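Local structure of replication protein A (Methanococcus maripaludis, 3E0E) at residues T15-K27 with Q38-I51. The protein probably binds DNA as a replication protein, the present chain being one OB-fold domain cut from the longer polypeptide. Numbering follows the deposited sequence.
Sequences TINAEVVTAYPKK and QLKSLFLKDDTGSI
Glu19 and Lys45 form an antiparallel hydrogen-bonded pair, N of Glu19 lying 2.8 Å from O of Lys45, and from there the two strands run on as a twisted ladder. A classic beta bulge follows: Val21 and Thr22 both face Phe43, whose O takes a short bond from N of Val21 and a weak one from N of Thr22. N of Tyr24 reaches O of Ser41 almost straight, at 174°. Past Pro25 the chains re-pair at Lys27 and Leu39, and between the two ladders a water donates to O of Pro25 and accepts from N of Ser41 and NZ of Lys27.

On the inner face, Val20 CG2 meets Leu44 CD2 at 3.9 Å and Ala23 CB packs on Leu42 CD2. At the bulge, Val21 points toward the partner strand: its CB sits at the edge of the Phe43 ring, and CG2 presses tightly on Lys45 CB. Thr22 CG2 lies over the rim of one face of the Tyr24 ring; with CG beside the backbone N (chi1 -57°), this ring turns CD1 to within 3.3 Å of Ser41 O. Glu19 and Lys45 run side by side, OE2 to NZ 4.1 Å, joined through a water. Lys26 stretches across Gln38, CB on Lys40 CG, and carries NZ to a salt bridge with Asp61. Replaced by alanine, this residue would lose the salt bridge, and the carboxylate of Asp61 would probably be left without this positive mate.

This hairpin belongs to the curled OB-fold barrel. Strand 12-29 also pairs with strand 69-78, whose Val72 touches Ile16 and, from strand 37-46, Leu44; strand 37-46 turns through the Asx turn of Asp46 into strand 49-56, whose Leu55 packs against Leu42.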
loop_
_atom_site.group_PDB
_atom_site.type_symbol
_atom_site.label_atom_id
_atom_site.label_comp_id
_atom_site.label_asym_id
_atom_site.label_seq_id
_atom_site.Cartn_x
_atom_site.Cartn_y
_atom_site.Cartn_z
ATOM N N THR A 15 -0.517 -0.973 10.433
ATOM C CA THR A 15 0.026 -1.930 9.491
ATOM C C THR A 15 -1.053 -2.925 9.098
ATOM O O THR A 15 -1.868 -3.321 9.926
ATOM C CB THR A 15 1.198 -2.710 10.129
ATOM O OG1 THR A 15 2.193 -1.790 10.591
ATOM C CG2 THR A 15 1.824 -3.657 9.122
ATOM N N ILE A 16 -1.063 -3.309 7.828
ATOM C CA ILE A 16 -2.010 -4.301 7.336
ATOM C C ILE A 16 -1.209 -5.314 6.533
ATOM O O ILE A 16 -0.179 -4.970 5.951
ATOM C CB ILE A 16 -3.095 -3.700 6.398
ATOM C CG1 ILE A 16 -2.440 -3.007 5.196
ATOM C CG2 ILE A 16 -3.996 -2.754 7.180
ATOM C CD1 ILE A 16 -3.435 -2.579 4.131
ATOM N N ASN A 17 -1.666 -6.562 6.527
ATOM C CA ASN A 17 -1.013 -7.616 5.759
ATOM C C ASN A 17 -2.026 -7.879 4.667
ATOM O O ASN A 17 -3.097 -8.429 4.926
ATOM C CB ASN A 17 -0.802 -8.870 6.613
ATOM C CG ASN A 17 0.086 -8.608 7.804
ATOM O OD1 ASN A 17 0.896 -7.681 7.795
ATOM N ND2 ASN A 17 -0.047 -9.433 8.838
ATOM N N ALA A 18 -1.693 -7.480 3.446
ATOM C CA ALA A 18 -2.636 -7.613 2.353
ATOM C C ALA A 18 -2.057 -8.046 1.022
ATOM O O ALA A 18 -0.880 -7.861 0.741
ATOM C CB ALA A 18 -3.375 -6.293 2.176
ATOM N N GLU A 19 -2.933 -8.610 0.199
ATOM C CA GLU A 19 -2.591 -9.071 -1.135
ATOM C C GLU A 19 -2.568 -7.897 -2.109
ATOM O O GLU A 19 -3.451 -7.040 -2.084
ATOM C CB GLU A 19 -3.637 -10.091 -1.600
ATOM C CG GLU A 19 -3.615 -10.375 -3.092
ATOM C CD GLU A 19 -4.812 -11.187 -3.552
ATOM O OE1 GLU A 19 -4.938 -11.409 -4.773
ATOM O OE2 GLU A 19 -5.628 -11.600 -2.700
ATOM N N VAL A 20 -1.553 -7.861 -2.961
ATOM C CA VAL A 20 -1.456 -6.816 -3.969
ATOM C C VAL A 20 -2.317 -7.317 -5.131
ATOM O O VAL A 20 -1.953 -8.260 -5.828
ATOM C CB VAL A 20 0.007 -6.618 -4.431
ATOM C CG1 VAL A 20 0.062 -5.572 -5.541
ATOM C CG2 VAL A 20 0.871 -6.186 -3.243
ATOM N N VAL A 21 -3.482 -6.701 -5.305
ATOM C CA VAL A 21 -4.413 -7.081 -6.365
ATOM C C VAL A 21 -4.018 -6.411 -7.670
ATOM O O VAL A 21 -4.252 -6.939 -8.761
ATOM C CB VAL A 21 -5.846 -6.660 -6.009
ATOM C CG1 VAL A 21 -6.799 -7.039 -7.140
ATOM C CG2 VAL A 21 -6.265 -7.316 -4.704
ATOM N N THR A 22 -3.424 -5.234 -7.554
ATOM C CA THR A 22 -2.995 -4.506 -8.731
ATOM C C THR A 22 -1.855 -3.576 -8.371
ATOM O O THR A 22 -1.768 -3.086 -7.249
ATOM C CB THR A 22 -4.137 -3.662 -9.329
ATOM O OG1 THR A 22 -5.287 -4.489 -9.547
ATOM C CG2 THR A 22 -3.705 -3.061 -10.658
ATOM N N ALA A 23 -0.971 -3.361 -9.336
ATOM C CA ALA A 23 0.163 -2.468 -9.171
ATOM C C ALA A 23 0.129 -1.611 -10.429
ATOM O O ALA A 23 0.225 -2.131 -11.537
ATOM C CB ALA A 23 1.455 -3.265 -9.092
ATOM N N TYR A 24 -0.035 -0.304 -10.264
ATOM C CA TYR A 24 -0.115 0.581 -11.417
ATOM C C TYR A 24 1.234 1.157 -11.821
ATOM O O TYR A 24 2.196 1.103 -11.060
ATOM C CB TYR A 24 -1.121 1.698 -11.138
ATOM C CG TYR A 24 -2.489 1.157 -10.794
ATOM C CD1 TYR A 24 -2.853 0.921 -9.472
ATOM C CD2 TYR A 24 -3.393 0.814 -11.800
ATOM C CE1 TYR A 24 -4.082 0.353 -9.155
ATOM C CE2 TYR A 24 -4.626 0.244 -11.495
ATOM C CZ TYR A 24 -4.963 0.015 -10.170
ATOM O OH TYR A 24 -6.171 -0.565 -9.860
ATOM N N PRO A 25 1.324 1.696 -13.045
ATOM C CA PRO A 25 2.572 2.278 -13.540
ATOM C C PRO A 25 3.047 3.439 -12.684
ATOM O O PRO A 25 2.251 4.281 -12.267
ATOM C CB PRO A 25 2.207 2.726 -14.948
ATOM C CG PRO A 25 1.159 1.744 -15.354
ATOM C CD PRO A 25 0.312 1.646 -14.114
ATOM N N LYS A 26 4.352 3.474 -12.431
ATOM C CA LYS A 26 4.957 4.532 -11.637
ATOM C C LYS A 26 4.857 5.859 -12.385
ATOM O O LYS A 26 5.002 5.908 -13.608
ATOM C CB LYS A 26 6.429 4.201 -11.366
ATOM C CG LYS A 26 7.151 5.204 -10.498
ATOM C CD LYS A 26 8.622 4.842 -10.317
ATOM C CE LYS A 26 9.381 4.816 -11.638
ATOM N NZ LYS A 26 10.865 4.815 -11.425
ATOM N N LYS A 27 4.605 6.930 -11.643
ATOM C CA LYS A 27 4.495 8.263 -12.224
ATOM C C LYS A 27 5.588 9.136 -11.626
ATOM O O LYS A 27 5.706 9.232 -10.408
ATOM C CB LYS A 27 3.118 8.847 -11.914
ATOM C CG LYS A 27 1.971 8.017 -12.476
ATOM C CD LYS A 27 0.633 8.456 -11.917
ATOM C CE LYS A 27 -0.509 7.644 -12.510
ATOM N NZ LYS A 27 -0.330 6.186 -12.259
ATOM N N GLN A 38 8.143 10.635 -7.030
ATOM C CA GLN A 38 7.576 9.493 -7.742
ATOM C C GLN A 38 6.365 8.973 -6.994
ATOM O O GLN A 38 6.226 9.191 -5.795
ATOM C CB GLN A 38 8.564 8.329 -7.822
ATOM C CG GLN A 38 9.892 8.620 -8.446
ATOM C CD GLN A 38 10.654 7.345 -8.721
ATOM O OE1 GLN A 38 10.916 6.543 -7.813
ATOM N NE2 GLN A 38 11.008 7.139 -9.977
ATOM N N LEU A 39 5.500 8.269 -7.716
ATOM C CA LEU A 39 4.307 7.665 -7.131
ATOM C C LEU A 39 4.012 6.344 -7.816
ATOM O O LEU A 39 4.038 6.251 -9.039
ATOM C CB LEU A 39 3.078 8.581 -7.284
ATOM C CG LEU A 39 1.683 8.021 -6.936
ATOM C CD1 LEU A 39 1.215 7.061 -8.019
ATOM C CD2 LEU A 39 1.697 7.351 -5.572
ATOM N N LYS A 40 3.723 5.324 -7.018
ATOM C CA LYS A 40 3.355 4.020 -7.546
ATOM C C LYS A 40 2.145 3.620 -6.711
ATOM O O LYS A 40 2.248 3.487 -5.491
ATOM C CB LYS A 40 4.488 3.005 -7.350
ATOM C CG LYS A 40 4.767 2.120 -8.566
ATOM C CD LYS A 40 4.502 0.644 -8.296
ATOM C CE LYS A 40 5.491 0.031 -7.309
ATOM N NZ LYS A 40 6.663 -0.622 -7.978
ATOM N N SER A 41 0.991 3.473 -7.353
ATOM C CA SER A 41 -0.215 3.083 -6.640
ATOM C C SER A 41 -0.408 1.572 -6.640
ATOM O O SER A 41 -0.080 0.887 -7.609
ATOM C CB SER A 41 -1.448 3.746 -7.262
ATOM O OG SER A 41 -1.358 5.158 -7.192
ATOM N N LEU A 42 -0.953 1.065 -5.540
ATOM C CA LEU A 42 -1.230 -0.355 -5.393
ATOM C C LEU A 42 -2.669 -0.505 -4.942
ATOM O O LEU A 42 -3.207 0.375 -4.276
ATOM C CB LEU A 42 -0.351 -0.985 -4.307
ATOM C CG LEU A 42 1.168 -0.895 -4.419
ATOM C CD1 LEU A 42 1.816 -1.645 -3.252
ATOM C CD2 LEU A 42 1.606 -1.479 -5.745
ATOM N N PHE A 43 -3.308 -1.601 -5.331
ATOM C CA PHE A 43 -4.648 -1.852 -4.842
ATOM C C PHE A 43 -4.440 -3.065 -3.954
ATOM O O PHE A 43 -3.998 -4.117 -4.411
ATOM C CB PHE A 43 -5.640 -2.156 -5.963
ATOM C CG PHE A 43 -7.069 -2.033 -5.526
ATOM C CD1 PHE A 43 -7.887 -3.151 -5.436
ATOM C CD2 PHE A 43 -7.582 -0.795 -5.149
ATOM C CE1 PHE A 43 -9.197 -3.043 -4.974
ATOM C CE2 PHE A 43 -8.890 -0.674 -4.686
ATOM C CZ PHE A 43 -9.699 -1.801 -4.598
ATOM N N LEU A 44 -4.740 -2.895 -2.674
ATOM C CA LEU A 44 -4.537 -3.938 -1.677
ATOM C C LEU A 44 -5.840 -4.535 -1.188
ATOM O O LEU A 44 -6.848 -3.842 -1.096
ATOM C CB LEU A 44 -3.773 -3.339 -0.503
ATOM C CG LEU A 44 -2.443 -2.688 -0.891
ATOM C CD1 LEU A 44 -1.962 -1.806 0.241
ATOM C CD2 LEU A 44 -1.419 -3.762 -1.224
ATOM N N LYS A 45 -5.812 -5.819 -0.850
ATOM C CA LYS A 45 -7.013 -6.488 -0.376
ATOM C C LYS A 45 -6.717 -7.570 0.649
ATOM O O LYS A 45 -5.679 -8.221 0.588
ATOM C CB LYS A 45 -7.749 -7.134 -1.558
ATOM C CG LYS A 45 -9.003 -7.908 -1.154
ATOM C CD LYS A 45 -9.639 -8.664 -2.316
ATOM C CE LYS A 45 -8.799 -9.858 -2.747
ATOM N NZ LYS A 45 -9.526 -10.739 -3.713
ATOM N N ASP A 46 -7.616 -7.731 1.615
ATOM C CA ASP A 46 -7.501 -8.811 2.586
ATOM C C ASP A 46 -8.894 -9.417 2.683
ATOM O O ASP A 46 -9.742 -9.109 1.847
ATOM C CB ASP A 46 -6.961 -8.348 3.959
ATOM C CG ASP A 46 -7.852 -7.347 4.677
ATOM O OD1 ASP A 46 -9.042 -7.183 4.343
ATOM O OD2 ASP A 46 -7.335 -6.728 5.629
ATOM N N ASP A 47 -9.142 -10.277 3.667
ATOM C CA ASP A 47 -10.452 -10.910 3.764
ATOM C C ASP A 47 -11.583 -10.016 4.256
ATOM O O ASP A 47 -12.721 -10.473 4.373
ATOM C CB ASP A 47 -10.376 -12.171 4.640
ATOM C CG ASP A 47 -9.898 -11.882 6.051
ATOM O OD1 ASP A 47 -9.895 -12.821 6.879
ATOM O OD2 ASP A 47 -9.523 -10.727 6.339
ATOM N N THR A 48 -11.288 -8.745 4.519
ATOM C CA THR A 48 -12.304 -7.817 5.014
ATOM C C THR A 48 -12.577 -6.624 4.107
ATOM O O THR A 48 -13.561 -5.911 4.297
ATOM C CB THR A 48 -11.929 -7.259 6.401
ATOM O OG1 THR A 48 -10.809 -6.372 6.275
ATOM C CG2 THR A 48 -11.575 -8.388 7.353
ATOM N N GLY A 49 -11.708 -6.389 3.134
ATOM C CA GLY A 49 -11.925 -5.263 2.245
ATOM C C GLY A 49 -10.742 -4.949 1.359
ATOM O O GLY A 49 -9.806 -5.740 1.251
ATOM N N SER A 50 -10.789 -3.785 0.723
ATOM C CA SER A 50 -9.724 -3.359 -0.169
ATOM C C SER A 50 -9.440 -1.878 0.044
ATOM O O SER A 50 -10.303 -1.125 0.502
ATOM C CB SER A 50 -10.130 -3.602 -1.620
ATOM O OG SER A 50 -11.292 -2.861 -1.947
ATOM N N ILE A 51 -8.228 -1.459 -0.296
ATOM C CA ILE A 51 -7.847 -0.067 -0.129
ATOM C C ILE A 51 -6.683 0.264 -1.054
ATOM O O ILE A 51 -5.891 -0.612 -1.397
ATOM C CB ILE A 51 -7.434 0.195 1.330
ATOM C CG1 ILE A 51 -7.184 1.687 1.557
ATOM C CG2 ILE A 51 -6.179 -0.614 1.661
ATOM C CD1 ILE A 51 -6.941 2.041 3.001
HETATM O O HOH W 1 -6.672 -11.251 0.022
HETATM O O HOH W 2 -7.804 -12.840 -4.442
HETATM O O HOH W 3 0.813 4.554 -9.964
HETATM O O HOH W 4 -1.660 6.103 -9.666
#